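Local coordinates for protein cysteine desulfurase (Thermococcus onnurineus, PDB 5B89) that probably catalyses the pyridoxal-phosphate-dependent removal of sulfur from L-cysteine, passing it to a sulfur carrier and leaving L-alanine, at residues 56-59 with 60-64; 75-78 with 79-83; 310-313 with 314-318; 360-363 with 364-367. All blocks are in the same frame, centred on the assembly; numbering follows the deposited sequence.

Interaction 1. Residues 56-59 with 60-64; sequences MDEY and YLKYR
Y59 meets Y60, Y63 and R64 at the C-terminal end of helix 50-62, where the three tyrosines form an aromatic cluster. The Y59 ring gives its edge to both neighbours. Toward Y60 the pair is edge-to-face, with centroids 5.0 Å apart and planes at 65°, and Y59 CD2 sits over the middle of the Y60 face. Toward Y63 it is an offset edge-to-face pair, in which Y59 CD1 comes 3.6 Å from Y63 CE2. The Y63 ring also folds back over the backbone it has just left: its first torsion (chi1 60°) sets CG between the backbone N and the carbonyl carbon, and Y59 CA makes a CH-pi contact 3.7 Å from the Y63 ring centroid.

The helix ends here: Y63 is the first residue to leave helical geometry. L61 N and K62 N still bond to D57 O and E58 O, but Y63 N makes only weak bonds to E58 O and Y59 O. One water joins E58 OE2 to Y63 OH, accepting from the tyrosine and donating to the carboxylate at 2.7 Å from E58 OE2.

Y60 OH bonds to T242 N of the second subunit, while R64 bonds through NH2 to T45 and through NE to T48 of that subunit, so Y60 and R64 take part directly in the dimer interface. The R64 chain bends at chi2 and passes CD 3.6 Å from Y59 CE2. Y59 OH, itself hydrogen-bonded to A65 O, accepts from R64 NH2 at 3.1 Å, the oxygen lying 22° out of the guanidinium plane.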
loop_
_atom_site.group_PDB
_atom_site.type_symbol
_atom_site.label_atom_id
_atom_site.label_comp_id
_atom_site.label_asym_id
_atom_site.label_seq_id
_atom_site.Cartn_x
_atom_site.Cartn_y
_atom_site.Cartn_z
ATOM N N MET B 56 5.533 1.509 15.623
ATOM C CA MET B 56 6.017 0.985 14.374
ATOM C C MET B 56 7.472 0.525 14.485
ATOM O O MET B 56 7.816 -0.486 13.980
ATOM C CB MET B 56 5.922 2.058 13.279
ATOM C CG MET B 56 4.498 2.370 12.920
ATOM S SD MET B 56 4.398 3.338 11.414
ATOM C CE MET B 56 5.230 4.863 11.824
ATOM N N ASP B 57 8.271 1.306 15.177
ATOM C CA ASP B 57 9.678 0.994 15.411
ATOM C C ASP B 57 9.776 -0.316 16.201
ATOM O O ASP B 57 10.688 -1.055 16.030
ATOM C CB ASP B 57 10.308 2.075 16.302
ATOM C CG ASP B 57 10.655 3.378 15.597
ATOM O OD1 ASP B 57 10.621 3.491 14.446
ATOM O OD2 ASP B 57 10.986 4.302 16.347
ATOM N N GLU B 58 8.819 -0.567 17.080
ATOM C CA GLU B 58 8.805 -1.779 17.853
ATOM C C GLU B 58 8.612 -3.001 16.957
ATOM O O GLU B 58 9.249 -3.972 17.135
ATOM C CB GLU B 58 7.769 -1.719 18.987
ATOM C CG GLU B 58 7.901 -2.855 19.957
ATOM C CD GLU B 58 6.728 -3.025 20.916
ATOM O OE1 GLU B 58 6.978 -3.570 21.992
ATOM O OE2 GLU B 58 5.597 -2.679 20.620
ATOM N N TYR B 59 7.718 -2.880 15.999
ATOM C CA TYR B 59 7.532 -3.965 15.069
ATOM C C TYR B 59 8.846 -4.216 14.291
ATOM O O TYR B 59 9.289 -5.294 14.186
ATOM C CB TYR B 59 6.406 -3.673 14.034
ATOM C CG TYR B 59 6.400 -4.618 12.825
ATOM C CD1 TYR B 59 6.136 -5.924 12.964
ATOM C CD2 TYR B 59 6.694 -4.172 11.564
ATOM C CE1 TYR B 59 6.151 -6.779 11.912
ATOM C CE2 TYR B 59 6.702 -5.019 10.485
ATOM C CZ TYR B 59 6.424 -6.319 10.652
ATOM O OH TYR B 59 6.448 -7.170 9.613
ATOM N N TYR B 60 9.382 -3.163 13.719
ATOM C CA TYR B 60 10.547 -3.299 12.879
ATOM C C TYR B 60 11.767 -3.792 13.599
ATOM O O TYR B 60 12.537 -4.496 13.007
ATOM C CB TYR B 60 10.883 -2.009 12.101
ATOM C CG TYR B 60 9.944 -1.806 10.959
ATOM C CD1 TYR B 60 9.963 -2.638 9.917
ATOM C CD2 TYR B 60 8.992 -0.843 10.991
ATOM C CE1 TYR B 60 9.070 -2.504 8.897
ATOM C CE2 TYR B 60 8.096 -0.685 9.941
ATOM C CZ TYR B 60 8.147 -1.564 8.917
ATOM O OH TYR B 60 7.319 -1.517 7.904
ATOM N N LEU B 61 11.945 -3.406 14.849
ATOM C CA LEU B 61 13.146 -3.796 15.574
ATOM C C LEU B 61 13.031 -4.926 16.585
ATOM O O LEU B 61 14.001 -5.533 16.901
ATOM C CB LEU B 61 13.769 -2.568 16.235
ATOM C CG LEU B 61 14.214 -1.491 15.272
ATOM C CD1 LEU B 61 14.630 -0.274 16.032
ATOM C CD2 LEU B 61 15.328 -1.958 14.360
ATOM N N LYS B 62 11.818 -5.203 17.048
ATOM C CA LYS B 62 11.591 -6.219 18.050
ATOM C C LYS B 62 10.763 -7.436 17.704
ATOM O O LYS B 62 10.921 -8.435 18.322
ATOM C CB LYS B 62 11.073 -5.599 19.365
ATOM C CG LYS B 62 11.984 -4.558 19.985
ATOM C CD LYS B 62 11.516 -4.225 21.398
ATOM C CE LYS B 62 12.053 -2.918 21.930
ATOM N NZ LYS B 62 13.316 -2.554 21.265
ATOM N N TYR B 63 9.883 -7.352 16.722
ATOM C CA TYR B 63 9.089 -8.506 16.342
ATOM C C TYR B 63 8.832 -8.613 14.845
ATOM O O TYR B 63 7.821 -8.965 14.432
ATOM C CB TYR B 63 7.779 -8.659 17.164
ATOM C CG TYR B 63 6.759 -7.539 17.105
ATOM C CD1 TYR B 63 6.857 -6.481 17.913
ATOM C CD2 TYR B 63 5.667 -7.633 16.292
ATOM C CE1 TYR B 63 5.941 -5.459 17.884
ATOM C CE2 TYR B 63 4.750 -6.623 16.244
ATOM C CZ TYR B 63 4.891 -5.534 17.044
ATOM O OH TYR B 63 3.997 -4.535 17.011
ATOM N N ARG B 64 9.849 -8.295 14.084
ATOM C CA ARG B 64 9.766 -8.268 12.661
ATOM C C ARG B 64 9.570 -9.622 12.028
ATOM O O ARG B 64 10.412 -10.484 12.131
ATOM C CB ARG B 64 11.034 -7.565 12.126
ATOM C CG ARG B 64 11.053 -7.332 10.635
ATOM C CD ARG B 64 10.061 -6.317 10.099
ATOM N NE ARG B 64 10.461 -6.076 8.734
ATOM C CZ ARG B 64 9.984 -6.648 7.657
ATOM N NH1 ARG B 64 10.612 -6.466 6.525
ATOM N NH2 ARG B 64 8.899 -7.365 7.687
HETATM O O HOH W 1 4.211 -2.151 18.342
#

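Interaction 2. Residues 75-78 with 79-83; sequences SQMA and THKYE
T79 grips S75 O twice in this turn of helix 73-93, through its N and its OG1. T79 N reaches S75 O at 2.9 Å in the usual helical way, and T79 OG1 donates to S75 O at 2.8 Å from the opposite face of the carbonyl plane. The hydroxyl is brought there by a first torsion of -61°, which places OG1 beside the backbone N and anti to the carbonyl carbon. T79 OG1 in turn takes a hydrogen bond from R69 N, while S75 OG bonds to N66 O and G70 N, tying the helix to the preceding loop. A valine in place of T79 would probably leave the R69 amide without its acceptor and S75 O with a single donor from this residue.

The remaining backbone bonds are regular i to i+4 pairs: H80 N to Q76 O, K81 N to M77 O and Y82 N to A78 O.

Apolar contact is lighter and gathers at M77. Its chain bends at chi2 and chi3, bringing SD 4.1 Å from H80 CD2 and 4.1 Å from K81 CG, with both neighbours lying alongside. The sulfur is 5.1 Å from the centroid of the H80 ring, an oblique sulfur-aromatic approach. K81 NZ turns onward to a salt bridge with E84.

M77 and K81 also pack against Y63, just beyond helix 50-62, whereas K81 touches I295 and Y82 touches A294, so this stretch is held between the end of helix 50-62 and helix 291-307.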
loop_
_atom_site.group_PDB
_atom_site.type_symbol
_atom_site.label_atom_id
_atom_site.label_comp_id
_atom_site.label_asym_id
_atom_site.label_seq_id
_atom_site.Cartn_x
_atom_site.Cartn_y
_atom_site.Cartn_z
ATOM N N SER B 75 6.581 -14.607 13.873
ATOM C CA SER B 75 5.421 -14.597 13.037
ATOM C C SER B 75 4.205 -14.598 13.955
ATOM O O SER B 75 3.212 -13.971 13.662
ATOM C CB SER B 75 5.353 -15.683 12.038
ATOM O OG SER B 75 4.202 -15.601 11.166
ATOM N N GLN B 76 4.289 -15.361 15.027
ATOM C CA GLN B 76 3.063 -15.373 15.909
ATOM C C GLN B 76 2.834 -14.041 16.479
ATOM O O GLN B 76 1.616 -13.579 16.503
ATOM C CB GLN B 76 3.245 -16.447 17.004
ATOM C CG GLN B 76 3.134 -17.887 16.507
ATOM C CD GLN B 76 1.761 -18.325 15.987
ATOM O OE1 GLN B 76 0.761 -18.023 16.651
ATOM N NE2 GLN B 76 1.677 -19.068 14.919
ATOM N N MET B 77 3.860 -13.329 16.900
ATOM C CA MET B 77 3.753 -12.030 17.557
ATOM C C MET B 77 3.249 -11.028 16.483
ATOM O O MET B 77 2.299 -10.231 16.711
ATOM C CB MET B 77 5.035 -11.462 18.194
ATOM C CG MET B 77 4.837 -10.141 18.852
ATOM S SD MET B 77 3.507 -10.047 20.124
ATOM C CE MET B 77 4.138 -11.115 21.429
ATOM N N ALA B 78 3.875 -11.020 15.328
ATOM C CA ALA B 78 3.404 -10.145 14.215
ATOM C C ALA B 78 1.955 -10.382 13.836
ATOM O O ALA B 78 1.236 -9.415 13.676
ATOM C CB ALA B 78 4.348 -10.253 12.995
ATOM N N THR B 79 1.560 -11.620 13.705
ATOM C CA THR B 79 0.191 -11.993 13.359
ATOM C C THR B 79 -0.743 -11.485 14.487
ATOM O O THR B 79 -1.798 -10.878 14.160
ATOM C CB THR B 79 0.022 -13.494 13.176
ATOM O OG1 THR B 79 0.853 -13.908 12.113
ATOM C CG2 THR B 79 -1.375 -13.800 12.814
ATOM N N HIS B 80 -0.411 -11.720 15.745
ATOM C CA HIS B 80 -1.285 -11.202 16.847
ATOM C C HIS B 80 -1.413 -9.736 16.775
ATOM O O HIS B 80 -2.561 -9.225 16.884
ATOM C CB HIS B 80 -0.684 -11.613 18.174
ATOM C CG HIS B 80 -1.133 -10.835 19.400
ATOM N ND1 HIS B 80 -2.352 -11.085 20.005
ATOM C CD2 HIS B 80 -0.568 -9.821 20.100
ATOM C CE1 HIS B 80 -2.517 -10.246 21.013
ATOM N NE2 HIS B 80 -1.445 -9.474 21.101
ATOM N N LYS B 81 -0.333 -8.955 16.575
ATOM C CA LYS B 81 -0.406 -7.499 16.544
ATOM C C LYS B 81 -1.162 -7.039 15.267
ATOM O O LYS B 81 -1.884 -5.996 15.323
ATOM C CB LYS B 81 0.983 -6.855 16.638
ATOM C CG LYS B 81 1.584 -7.060 18.014
ATOM C CD LYS B 81 0.931 -6.308 19.109
ATOM C CE LYS B 81 1.145 -4.889 19.030
ATOM N NZ LYS B 81 0.551 -4.085 20.154
ATOM N N TYR B 82 -1.035 -7.700 14.148
ATOM C CA TYR B 82 -1.771 -7.345 12.932
ATOM C C TYR B 82 -3.292 -7.561 13.129
ATOM O O TYR B 82 -4.080 -6.685 12.819
ATOM C CB TYR B 82 -1.243 -8.158 11.722
ATOM C CG TYR B 82 -1.887 -7.868 10.391
ATOM C CD1 TYR B 82 -1.824 -6.571 9.860
ATOM C CD2 TYR B 82 -2.551 -8.797 9.664
ATOM C CE1 TYR B 82 -2.362 -6.306 8.666
ATOM C CE2 TYR B 82 -3.123 -8.474 8.433
ATOM C CZ TYR B 82 -3.050 -7.201 7.998
ATOM O OH TYR B 82 -3.614 -6.832 6.757
ATOM N N GLU B 83 -3.668 -8.707 13.672
ATOM C CA GLU B 83 -5.092 -8.981 14.036
ATOM C C GLU B 83 -5.536 -7.981 15.055
ATOM O O GLU B 83 -6.712 -7.475 14.929
ATOM C CB GLU B 83 -5.187 -10.398 14.568
ATOM C CG GLU B 83 -4.975 -11.480 13.569
ATOM C CD GLU B 83 -4.973 -12.882 14.216
ATOM O OE1 GLU B 83 -4.858 -13.018 15.484
ATOM O OE2 GLU B 83 -4.953 -13.826 13.425
#

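Interaction 3. Residues 310-313 with 314-318; sequences GRIE and RQEHK
R314 lies back over G310 in the first turns of helix 309-329, an i to i+4 contact in which a guanidinium covers a peptide group. The R314 chain bends at chi3 (-69°), laying the flat group across the backbone, with G310 O 3.1 Å above its plane and over its centre. R311 N lies over the same face, nearer the rim. The carbonyl oxygen lies against the guanidinium face without bonding to it: R314 NH1 is 3.2 Å from G310 O, but the angle is too poor for a hydrogen bond, and that oxygen accepts instead from R314 N. With no side chain, G310 lets the group lie this close.

R311 leads away to I307 O and A19 O, its guanidinium turned 75° from that of R314.

On the buried side I312 and E316 run side by side, pointing the same way. I312 packs on I304 and I307 of helix 291-307, and E316 OE1 bonds to H217 ND1. Were E316 cut back to an alanine, H217 ND1 would probably lose this partner and I312 CG2 its cover on that side. In the backbone, E316 N bonds to I312 O at 3.0 Å (171°), and E316 OE1 rests 3.5 Å from I312 CG2.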
loop_
_atom_site.group_PDB
_atom_site.type_symbol
_atom_site.label_atom_id
_atom_site.label_comp_id
_atom_site.label_asym_id
_atom_site.label_seq_id
_atom_site.Cartn_x
_atom_site.Cartn_y
_atom_site.Cartn_z
ATOM N N GLY B 310 -14.655 14.021 20.630
ATOM C CA GLY B 310 -15.376 15.214 21.028
ATOM C C GLY B 310 -14.478 16.402 21.285
ATOM O O GLY B 310 -14.782 17.486 20.915
ATOM N N ARG B 311 -13.371 16.142 21.933
ATOM C CA ARG B 311 -12.427 17.189 22.172
ATOM C C ARG B 311 -11.789 17.660 20.864
ATOM O O ARG B 311 -11.530 18.759 20.703
ATOM C CB ARG B 311 -11.334 16.706 23.073
ATOM C CG ARG B 311 -11.748 16.377 24.476
ATOM C CD ARG B 311 -10.471 16.214 25.283
ATOM N NE ARG B 311 -10.661 15.831 26.666
ATOM C CZ ARG B 311 -10.048 14.852 27.300
ATOM N NH1 ARG B 311 -9.248 14.040 26.685
ATOM N NH2 ARG B 311 -10.264 14.657 28.580
ATOM N N ILE B 312 -11.522 16.726 19.959
ATOM C CA ILE B 312 -10.951 17.068 18.699
ATOM C C ILE B 312 -11.887 18.026 17.910
ATOM O O ILE B 312 -11.537 19.081 17.393
ATOM C CB ILE B 312 -10.622 15.799 17.836
ATOM C CG1 ILE B 312 -9.433 15.018 18.488
ATOM C CG2 ILE B 312 -10.303 16.112 16.412
ATOM C CD1 ILE B 312 -9.334 13.607 18.117
ATOM N N GLU B 313 -13.139 17.584 17.843
ATOM C CA GLU B 313 -14.160 18.403 17.093
ATOM C C GLU B 313 -14.317 19.812 17.701
ATOM O O GLU B 313 -14.335 20.804 16.998
ATOM C CB GLU B 313 -15.532 17.725 17.112
ATOM C CG GLU B 313 -15.577 16.345 16.529
ATOM C CD GLU B 313 -16.934 15.648 16.601
ATOM O OE1 GLU B 313 -17.865 16.379 16.249
ATOM O OE2 GLU B 313 -17.021 14.389 16.900
ATOM N N ARG B 314 -14.317 19.855 19.024
ATOM C CA ARG B 314 -14.448 21.152 19.748
ATOM C C ARG B 314 -13.270 22.079 19.519
ATOM O O ARG B 314 -13.444 23.289 19.231
ATOM C CB ARG B 314 -14.687 20.913 21.208
ATOM C CG ARG B 314 -16.126 20.381 21.318
ATOM C CD ARG B 314 -16.703 20.326 22.743
ATOM N NE ARG B 314 -16.085 19.317 23.632
ATOM C CZ ARG B 314 -16.389 18.024 23.642
ATOM N NH1 ARG B 314 -17.368 17.519 22.850
ATOM N NH2 ARG B 314 -15.737 17.235 24.506
ATOM N N GLN B 315 -12.038 21.530 19.573
ATOM C CA GLN B 315 -10.914 22.335 19.333
ATOM C C GLN B 315 -10.898 22.891 17.951
ATOM O O GLN B 315 -10.602 24.006 17.656
ATOM C CB GLN B 315 -9.610 21.556 19.664
ATOM C CG GLN B 315 -8.331 22.285 19.348
ATOM C CD GLN B 315 -7.989 23.481 20.257
ATOM O OE1 GLN B 315 -8.801 23.808 21.159
ATOM N NE2 GLN B 315 -6.939 24.138 19.975
ATOM N N GLU B 316 -11.170 22.005 16.957
ATOM C CA GLU B 316 -11.215 22.420 15.574
ATOM C C GLU B 316 -12.250 23.519 15.310
ATOM O O GLU B 316 -11.929 24.425 14.536
ATOM C CB GLU B 316 -11.385 21.179 14.637
ATOM C CG GLU B 316 -10.099 20.297 14.610
ATOM C CD GLU B 316 -10.190 19.178 13.625
ATOM O OE1 GLU B 316 -9.501 18.188 13.759
ATOM O OE2 GLU B 316 -10.882 19.304 12.641
ATOM N N HIS B 317 -13.400 23.408 15.937
ATOM C CA HIS B 317 -14.406 24.405 15.745
ATOM C C HIS B 317 -13.910 25.776 16.240
ATOM O O HIS B 317 -14.137 26.717 15.625
ATOM C CB HIS B 317 -15.647 23.997 16.504
ATOM C CG HIS B 317 -16.653 25.075 16.543
ATOM N ND1 HIS B 317 -16.927 25.803 17.670
ATOM C CD2 HIS B 317 -17.346 25.636 15.548
ATOM C CE1 HIS B 317 -17.793 26.743 17.366
ATOM N NE2 HIS B 317 -18.062 26.664 16.091
ATOM N N LYS B 318 -13.232 25.797 17.367
ATOM C CA LYS B 318 -12.704 27.056 17.889
ATOM C C LYS B 318 -11.748 27.664 16.903
ATOM O O LYS B 318 -11.735 28.831 16.699
ATOM C CB LYS B 318 -11.993 26.882 19.238
ATOM C CG LYS B 318 -12.839 26.488 20.421
ATOM C CD LYS B 318 -12.006 26.328 21.672
ATOM C CE LYS B 318 -12.763 25.636 22.768
ATOM N NZ LYS B 318 -11.975 25.313 23.990
#

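Interaction 4. Residues 360-363 with 364-367; sequences AAIL and DDHS
H366 folds its ring back onto I362 O at the end of helix 356-365. H366 ND1 donates to I362 O at 3.0 Å in an almost straight bond (174°), with the oxygen in the ring plane but the donor 36° out of the carbonyl plane. A first torsion of -65° sets the ring beside the backbone N, on the side from which it reaches the carbonyl. The backbone N of H366 adds only weak bonds, to I362 O and L363 O, so the ring N-H gives I362 O its straightest bond from H366.

The tight side is that of A360 and L363. D364 N bonds to A360 O at 2.9 Å, A360 and L363 pack on V370 of strand 368-373, and L363 also fills in against F406 and V409 of helix 400-415. D364 CB lies 3.4 Å from A360 O, and D364 OD1 accepts from R73 N of the second subunit.

The solvent side holds D365 and H366, both exposed; D365 meets the helix through its backbone bond to A361 O and through CB, and H366 through its ring N-H.

S367, with positive phi, bonds through its N to D364 O at 2.8 Å. It is the C-prime residue of a Schellman motif, which closes the helix and leads into strand 368-373.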
loop_
_atom_site.group_PDB
_atom_site.type_symbol
_atom_site.label_atom_id
_atom_site.label_comp_id
_atom_site.label_asym_id
_atom_site.label_seq_id
_atom_site.Cartn_x
_atom_site.Cartn_y
_atom_site.Cartn_z
ATOM N N ALA B 360 0.445 31.239 -0.473
ATOM C CA ALA B 360 1.039 30.161 0.217
ATOM C C ALA B 360 2.542 30.304 0.448
ATOM O O ALA B 360 3.059 29.880 1.495
ATOM C CB ALA B 360 0.735 28.818 -0.486
ATOM N N ALA B 361 3.219 30.873 -0.536
ATOM C CA ALA B 361 4.660 31.132 -0.426
ATOM C C ALA B 361 4.964 32.207 0.622
ATOM O O ALA B 361 5.869 32.000 1.399
ATOM C CB ALA B 361 5.209 31.566 -1.758
ATOM N N ILE B 362 4.116 33.260 0.696
ATOM C CA ILE B 362 4.296 34.257 1.765
ATOM C C ILE B 362 4.111 33.670 3.152
ATOM O O ILE B 362 4.855 33.864 4.102
ATOM C CB ILE B 362 3.444 35.476 1.524
ATOM C CG1 ILE B 362 3.929 36.231 0.309
ATOM C CG2 ILE B 362 3.426 36.406 2.747
ATOM C CD1 ILE B 362 2.858 37.081 -0.256
ATOM N N LEU B 363 3.107 32.772 3.273
ATOM C CA LEU B 363 2.891 32.105 4.488
ATOM C C LEU B 363 4.035 31.213 4.886
ATOM O O LEU B 363 4.444 31.178 6.059
ATOM C CB LEU B 363 1.519 31.358 4.502
ATOM C CG LEU B 363 0.304 32.334 4.551
ATOM C CD1 LEU B 363 -1.028 31.721 4.121
ATOM C CD2 LEU B 363 0.155 32.935 5.942
ATOM N N ASP B 364 4.536 30.486 3.914
ATOM C CA ASP B 364 5.703 29.651 4.110
ATOM C C ASP B 364 6.966 30.441 4.605
ATOM O O ASP B 364 7.629 29.961 5.491
ATOM C CB ASP B 364 6.038 28.828 2.878
ATOM C CG ASP B 364 7.225 27.926 3.086
ATOM O OD1 ASP B 364 7.336 27.001 3.954
ATOM O OD2 ASP B 364 8.254 28.306 2.413
ATOM N N ASP B 365 7.113 31.630 4.085
ATOM C CA ASP B 365 8.215 32.499 4.521
ATOM C C ASP B 365 8.110 32.654 6.053
ATOM O O ASP B 365 9.136 32.871 6.704
ATOM C CB ASP B 365 8.100 33.871 3.844
ATOM C CG ASP B 365 8.321 33.924 2.370
ATOM O OD1 ASP B 365 8.871 33.012 1.768
ATOM O OD2 ASP B 365 7.856 34.935 1.760
ATOM N N HIS B 366 6.880 32.780 6.584
ATOM C CA HIS B 366 6.551 32.941 7.956
ATOM C C HIS B 366 6.361 31.637 8.742
ATOM O O HIS B 366 5.824 31.630 9.796
ATOM C CB HIS B 366 5.323 33.841 8.107
ATOM C CG HIS B 366 5.518 35.244 7.653
ATOM N ND1 HIS B 366 5.446 35.694 6.373
ATOM C CD2 HIS B 366 5.738 36.329 8.422
ATOM C CE1 HIS B 366 5.700 37.011 6.351
ATOM N NE2 HIS B 366 5.862 37.377 7.573
ATOM N N SER B 367 6.858 30.531 8.153
ATOM C CA SER B 367 6.790 29.227 8.734
ATOM C C SER B 367 5.332 28.716 9.011
ATOM O O SER B 367 5.194 27.940 9.951
ATOM C CB SER B 367 7.592 29.130 10.007
ATOM O OG SER B 367 8.991 29.378 9.690
#

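In the fold
All four are local contacts along or at the end of one helix. Interactions 1 and 2 touch directly through the Y59 and Y63 side chains, joining helices 50-62 and 73-93, which both pack on helix 291-307. Interaction 3 adjoins that helix too, about 18 Å from interaction 1 between nearest atoms. Five of nine touching residues are buried in interaction 1, but two of eight in interaction 4, the more exposed. Interactions 1 and 4 end helices beside the second subunit, one with aromatic rings and an arginine, the other with a histidine-to-carbonyl bond and a Schellman motif. Interactions 2 and 3 keep regular helical bonding, with a threonine hydroxyl added in one and a guanidinium lying over a glycine carbonyl in the other.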